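Local coordinates for protein serpin B3 (Homo sapiens, PDB 4ZK3) that probably inhibits papain-like cysteine proteases such as cathepsins, as a serpin that traps its target when its reactive loop is cut, at residues Lys102-Leu114 / Ile123-Ala137. Residues are numbered along the deposited sequence; the frame is centred on the assembly and turned at random.
Sequences KIANKLFGEKTYL and IKKFYQTSVESVDFA
The beta-alpha-beta crossover at the margin of serpin beta-sheet A brings strand 130-134 alongside strand 102-110, in parallel, after the chain has passed through helix 117-127. Two nearly straight bonds anchor the middle of the ladder, L107 N to S130 O and E132 N to L107 O, each 2.8 Å; G109 N to E132 O and V134 N to G109 O carry it onward. At its start S130 N bonds N105 O only weakly, and a water joins that same oxygen to S130 OG.

K106, F108 and E132 share one face. The fully extended K106 chain runs past S130 OG to place NZ 2.7 Å from E132 OE1, almost along that oxygen's C-O axis. A lysine suits this spot because its long arm carries a positive charge across to E132, and it also makes a cation-pi contact with W150, of helix 140-153. Beside it, F108 offers its ring edge to V134 CG1. On the other face L107, with CG anti to the backbone N (chi1 170°), brings CD2 to within 4.0 Å of I123 CD1, the two side chains crossing at about a right angle; this apolar contact packs the helix against the strand.

E110 closes the far end. Its chain bends at chi2 (62°), so that OE1 takes A137 N at 3.0 Å, from above the carboxylate plane, and F136 N weakly, while OE2 accepts both T112 N and T112 OG1. V134 CG2 sits over the centre of one face of the F136 ring, and F108 O lies in plane at its edge; a flat aromatic can pack both ways.

These donors would tend to stabilise a charged E110, though nearby D135 works against this; the carboxylate links the turn after strand 102-110 to the chain following strand 130-134.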
loop_
_atom_site.group_PDB
_atom_site.type_symbol
_atom_site.label_atom_id
_atom_site.label_comp_id
_atom_site.label_asym_id
_atom_site.label_seq_id
_atom_site.Cartn_x
_atom_site.Cartn_y
_atom_site.Cartn_z
ATOM N N LYS A 102 -6.485 -9.158 -5.832
ATOM C CA LYS A 102 -7.583 -9.360 -4.973
ATOM C C LYS A 102 -7.428 -8.559 -3.714
ATOM O O LYS A 102 -6.321 -8.277 -3.258
ATOM C CB LYS A 102 -7.841 -10.812 -4.664
ATOM C CG LYS A 102 -6.754 -11.543 -3.996
ATOM C CD LYS A 102 -7.078 -12.991 -3.675
ATOM C CE LYS A 102 -5.798 -13.680 -3.264
ATOM N NZ LYS A 102 -5.992 -14.944 -2.463
ATOM N N ILE A 103 -8.566 -8.151 -3.180
ATOM C CA ILE A 103 -8.601 -7.347 -1.974
ATOM C C ILE A 103 -9.776 -7.769 -1.159
ATOM O O ILE A 103 -10.867 -7.940 -1.705
ATOM C CB ILE A 103 -8.612 -5.868 -2.356
ATOM C CG1 ILE A 103 -8.393 -4.967 -1.131
ATOM C CG2 ILE A 103 -9.875 -5.512 -3.104
ATOM C CD1 ILE A 103 -7.913 -3.624 -1.542
ATOM N N ALA A 104 -9.598 -7.838 0.149
ATOM C CA ALA A 104 -10.700 -8.171 1.033
ATOM C C ALA A 104 -10.628 -7.341 2.313
ATOM O O ALA A 104 -9.523 -6.993 2.797
ATOM C CB ALA A 104 -10.594 -9.635 1.396
ATOM N N ASN A 105 -11.803 -7.122 2.882
ATOM C CA ASN A 105 -12.011 -6.427 4.102
ATOM C C ASN A 105 -12.741 -7.322 5.046
ATOM O O ASN A 105 -13.635 -8.044 4.646
ATOM C CB ASN A 105 -12.857 -5.174 3.800
ATOM C CG ASN A 105 -12.094 -4.162 3.027
ATOM O OD1 ASN A 105 -12.497 -3.684 1.926
ATOM N ND2 ASN A 105 -10.974 -3.829 3.555
ATOM N N LYS A 106 -12.390 -7.290 6.316
ATOM C CA LYS A 106 -13.064 -8.104 7.297
ATOM C C LYS A 106 -13.121 -7.475 8.687
ATOM O O LYS A 106 -12.191 -6.857 9.128
ATOM C CB LYS A 106 -12.390 -9.501 7.400
ATOM C CG LYS A 106 -13.230 -10.530 8.185
ATOM C CD LYS A 106 -12.661 -11.926 8.040
ATOM C CE LYS A 106 -13.458 -12.964 8.801
ATOM N NZ LYS A 106 -13.065 -14.385 8.476
ATOM N N LEU A 107 -14.249 -7.678 9.368
ATOM C CA LEU A 107 -14.448 -7.320 10.745
ATOM C C LEU A 107 -14.399 -8.557 11.649
ATOM O O LEU A 107 -15.177 -9.482 11.516
ATOM C CB LEU A 107 -15.762 -6.548 10.912
ATOM C CG LEU A 107 -16.221 -6.324 12.354
ATOM C CD1 LEU A 107 -15.221 -5.561 13.181
ATOM C CD2 LEU A 107 -17.546 -5.623 12.453
ATOM N N PHE A 108 -13.497 -8.539 12.606
ATOM C CA PHE A 108 -13.436 -9.553 13.636
ATOM C C PHE A 108 -13.925 -8.838 14.919
ATOM O O PHE A 108 -13.297 -7.905 15.414
ATOM C CB PHE A 108 -12.029 -10.089 13.858
ATOM C CG PHE A 108 -11.461 -10.896 12.709
ATOM C CD1 PHE A 108 -10.738 -10.257 11.670
ATOM C CD2 PHE A 108 -11.594 -12.258 12.657
ATOM C CE1 PHE A 108 -10.207 -10.980 10.599
ATOM C CE2 PHE A 108 -11.032 -12.989 11.597
ATOM C CZ PHE A 108 -10.343 -12.344 10.588
ATOM N N GLY A 109 -15.070 -9.260 15.442
ATOM C CA GLY A 109 -15.553 -8.666 16.668
ATOM C C GLY A 109 -15.678 -9.637 17.797
ATOM O O GLY A 109 -15.893 -10.816 17.582
ATOM N N GLU A 110 -15.603 -9.111 19.012
ATOM C CA GLU A 110 -15.880 -9.911 20.181
ATOM C C GLU A 110 -17.253 -10.580 20.067
ATOM O O GLU A 110 -18.257 -9.965 19.676
ATOM C CB GLU A 110 -15.698 -9.090 21.443
ATOM C CG GLU A 110 -16.378 -9.700 22.666
ATOM C CD GLU A 110 -15.856 -11.060 23.077
ATOM O OE1 GLU A 110 -14.665 -11.372 22.848
ATOM O OE2 GLU A 110 -16.659 -11.817 23.626
ATOM N N LYS A 111 -17.246 -11.879 20.359
ATOM C CA LYS A 111 -18.363 -12.789 20.188
ATOM C C LYS A 111 -19.642 -12.310 20.909
ATOM O O LYS A 111 -20.771 -12.384 20.389
ATOM C CB LYS A 111 -17.926 -14.139 20.785
ATOM C CG LYS A 111 -18.496 -15.382 20.135
ATOM C CD LYS A 111 -17.868 -16.641 20.758
ATOM C CE LYS A 111 -17.683 -16.476 22.269
ATOM N NZ LYS A 111 -17.739 -17.750 23.042
ATOM N N THR A 112 -19.437 -11.769 22.082
ATOM C CA THR A 112 -20.546 -11.279 22.865
ATOM C C THR A 112 -20.897 -9.823 22.633
ATOM O O THR A 112 -21.790 -9.298 23.288
ATOM C CB THR A 112 -20.261 -11.484 24.362
ATOM O OG1 THR A 112 -19.087 -10.754 24.758
ATOM C CG2 THR A 112 -20.069 -12.966 24.650
ATOM N N TYR A 113 -20.283 -9.191 21.654
ATOM C CA TYR A 113 -20.356 -7.759 21.556
ATOM C C TYR A 113 -21.262 -7.379 20.422
ATOM O O TYR A 113 -21.177 -7.963 19.372
ATOM C CB TYR A 113 -18.974 -7.227 21.335
ATOM C CG TYR A 113 -18.854 -5.737 21.512
ATOM C CD1 TYR A 113 -18.796 -5.178 22.768
ATOM C CD2 TYR A 113 -18.742 -4.895 20.418
ATOM C CE1 TYR A 113 -18.691 -3.805 22.941
ATOM C CE2 TYR A 113 -18.606 -3.548 20.585
ATOM C CZ TYR A 113 -18.603 -3.010 21.846
ATOM O OH TYR A 113 -18.479 -1.665 21.979
ATOM N N LEU A 114 -22.134 -6.400 20.615
ATOM C CA LEU A 114 -23.130 -6.082 19.581
ATOM C C LEU A 114 -22.768 -4.789 18.857
ATOM O O LEU A 114 -22.571 -3.753 19.511
ATOM C CB LEU A 114 -24.543 -5.958 20.166
ATOM C CG LEU A 114 -25.109 -7.232 20.799
ATOM C CD1 LEU A 114 -26.202 -6.924 21.813
ATOM C CD2 LEU A 114 -25.611 -8.169 19.722
ATOM N N ILE A 123 -20.645 -1.334 6.183
ATOM C CA ILE A 123 -19.330 -1.875 5.807
ATOM C C ILE A 123 -19.490 -3.022 4.818
ATOM O O ILE A 123 -18.719 -3.134 3.876
ATOM C CB ILE A 123 -18.460 -2.268 7.015
ATOM C CG1 ILE A 123 -19.080 -3.339 7.887
ATOM C CG2 ILE A 123 -18.056 -1.037 7.775
ATOM C CD1 ILE A 123 -18.201 -3.539 9.099
ATOM N N LYS A 124 -20.541 -3.838 4.997
ATOM C CA LYS A 124 -20.840 -4.876 4.033
ATOM C C LYS A 124 -21.031 -4.303 2.629
ATOM O O LYS A 124 -20.444 -4.791 1.649
ATOM C CB LYS A 124 -22.022 -5.751 4.477
ATOM C CG LYS A 124 -21.747 -6.621 5.732
ATOM C CD LYS A 124 -22.983 -7.400 6.229
ATOM C CE LYS A 124 -22.755 -7.991 7.578
ATOM N NZ LYS A 124 -23.940 -8.734 8.054
ATOM N N LYS A 125 -21.800 -3.242 2.549
ATOM C CA LYS A 125 -22.140 -2.637 1.285
ATOM C C LYS A 125 -21.020 -1.811 0.611
ATOM O O LYS A 125 -20.806 -1.963 -0.572
ATOM C CB LYS A 125 -23.323 -1.714 1.480
ATOM C CG LYS A 125 -23.733 -0.971 0.214
ATOM C CD LYS A 125 -24.512 0.289 0.582
ATOM C CE LYS A 125 -25.161 0.947 -0.621
ATOM N NZ LYS A 125 -26.139 1.939 -0.102
ATOM N N PHE A 126 -20.382 -0.891 1.327
ATOM C CA PHE A 126 -19.316 -0.065 0.692
ATOM C C PHE A 126 -17.927 -0.732 0.582
ATOM O O PHE A 126 -17.174 -0.433 -0.369
ATOM C CB PHE A 126 -19.170 1.282 1.382
ATOM C CG PHE A 126 -20.427 2.087 1.357
ATOM C CD1 PHE A 126 -20.887 2.625 0.165
ATOM C CD2 PHE A 126 -21.192 2.239 2.517
ATOM C CE1 PHE A 126 -22.080 3.329 0.138
ATOM C CE2 PHE A 126 -22.385 2.937 2.489
ATOM C CZ PHE A 126 -22.828 3.484 1.298
ATOM N N TYR A 127 -17.620 -1.618 1.533
ATOM C CA TYR A 127 -16.273 -2.200 1.662
ATOM C C TYR A 127 -16.298 -3.699 1.498
ATOM O O TYR A 127 -15.279 -4.345 1.618
ATOM C CB TYR A 127 -15.686 -1.839 3.037
ATOM C CG TYR A 127 -15.339 -0.407 3.086
ATOM C CD1 TYR A 127 -14.125 0.053 2.582
ATOM C CD2 TYR A 127 -16.268 0.523 3.509
ATOM C CE1 TYR A 127 -13.832 1.400 2.580
ATOM C CE2 TYR A 127 -15.983 1.880 3.476
ATOM C CZ TYR A 127 -14.783 2.306 3.037
ATOM O OH TYR A 127 -14.524 3.656 3.002
ATOM N N GLN A 128 -17.476 -4.271 1.200
ATOM C CA GLN A 128 -17.593 -5.719 0.955
ATOM C C GLN A 128 -17.086 -6.484 2.175
ATOM O O GLN A 128 -16.586 -7.589 2.076
ATOM C CB GLN A 128 -16.830 -6.138 -0.305
ATOM C CG GLN A 128 -17.060 -5.273 -1.540
ATOM C CD GLN A 128 -16.202 -5.709 -2.799
ATOM O OE1 GLN A 128 -15.053 -6.204 -2.711
ATOM N NE2 GLN A 128 -16.780 -5.493 -3.977
ATOM N N THR A 129 -17.230 -5.898 3.352
ATOM C CA THR A 129 -16.666 -6.452 4.547
ATOM C C THR A 129 -17.478 -7.696 5.022
ATOM O O THR A 129 -18.700 -7.616 5.164
ATOM C CB THR A 129 -16.642 -5.365 5.631
ATOM O OG1 THR A 129 -15.923 -4.219 5.117
ATOM C CG2 THR A 129 -15.947 -5.895 6.885
ATOM N N SER A 130 -16.797 -8.801 5.332
ATOM C CA SER A 130 -17.447 -9.926 6.000
ATOM C C SER A 130 -17.129 -9.794 7.481
ATOM O O SER A 130 -16.254 -9.027 7.865
ATOM C CB SER A 130 -16.945 -11.279 5.439
ATOM O OG SER A 130 -15.529 -11.346 5.578
ATOM N N VAL A 131 -17.893 -10.497 8.301
ATOM C CA VAL A 131 -17.826 -10.370 9.749
ATOM C C VAL A 131 -17.599 -11.746 10.370
ATOM O O VAL A 131 -18.329 -12.713 10.075
ATOM C CB VAL A 131 -19.130 -9.814 10.300
ATOM C CG1 VAL A 131 -19.066 -9.748 11.807
ATOM C CG2 VAL A 131 -19.413 -8.422 9.679
ATOM N N GLU A 132 -16.621 -11.828 11.238
ATOM C CA GLU A 132 -16.451 -13.058 11.993
ATOM C C GLU A 132 -16.371 -12.695 13.457
ATOM O O GLU A 132 -15.704 -11.716 13.821
ATOM C CB GLU A 132 -15.201 -13.829 11.542
ATOM C CG GLU A 132 -14.986 -15.055 12.404
ATOM C CD GLU A 132 -14.191 -16.158 11.743
ATOM O OE1 GLU A 132 -13.536 -15.856 10.711
ATOM O OE2 GLU A 132 -14.217 -17.313 12.278
ATOM N N SER A 133 -17.080 -13.466 14.285
ATOM C CA SER A 133 -17.021 -13.338 15.747
ATOM C C SER A 133 -16.010 -14.250 16.392
ATOM O O SER A 133 -15.983 -15.452 16.113
ATOM C CB SER A 133 -18.420 -13.607 16.346
ATOM O OG SER A 133 -19.381 -12.667 15.907
ATOM N N VAL A 134 -15.154 -13.693 17.231
ATOM C CA VAL A 134 -14.081 -14.428 17.916
ATOM C C VAL A 134 -14.101 -14.118 19.397
ATOM O O VAL A 134 -14.778 -13.167 19.856
ATOM C CB VAL A 134 -12.701 -14.118 17.274
ATOM C CG1 VAL A 134 -12.808 -14.399 15.777
ATOM C CG2 VAL A 134 -12.286 -12.662 17.498
ATOM N N ASP A 135 -13.423 -14.973 20.164
ATOM C CA ASP A 135 -13.416 -14.912 21.618
ATOM C C ASP A 135 -12.231 -14.144 22.131
ATOM O O ASP A 135 -11.238 -14.730 22.585
ATOM C CB ASP A 135 -13.415 -16.350 22.191
ATOM C CG ASP A 135 -13.808 -16.422 23.701
ATOM O OD1 ASP A 135 -13.741 -15.431 24.472
ATOM O OD2 ASP A 135 -14.176 -17.539 24.107
ATOM N N PHE A 136 -12.309 -12.819 22.066
ATOM C CA PHE A 136 -11.221 -11.964 22.505
ATOM C C PHE A 136 -11.232 -12.025 24.048
ATOM O O PHE A 136 -10.186 -11.930 24.663
ATOM C CB PHE A 136 -11.357 -10.459 22.089
ATOM C CG PHE A 136 -11.098 -10.140 20.595
ATOM C CD1 PHE A 136 -9.899 -10.460 19.980
ATOM C CD2 PHE A 136 -12.057 -9.447 19.845
ATOM C CE1 PHE A 136 -9.660 -10.147 18.641
ATOM C CE2 PHE A 136 -11.835 -9.151 18.518
ATOM C CZ PHE A 136 -10.631 -9.506 17.915
ATOM N N ALA A 137 -12.427 -12.125 24.648
ATOM C CA ALA A 137 -12.550 -11.988 26.103
ATOM C C ALA A 137 -11.760 -13.063 26.789
ATOM O O ALA A 137 -10.938 -12.768 27.630
ATOM C CB ALA A 137 -14.009 -12.053 26.556
HETATM O O HOH W 1 -13.540 -8.189 -1.150
HETATM O O HOH W 2 -14.079 -8.015 1.166
HETATM O O HOH W 3 -13.946 -10.547 3.607
HETATM O O HOH W 4 -16.476 -14.307 24.507
HETATM O O HOH W 5 -21.293 -12.955 17.680
#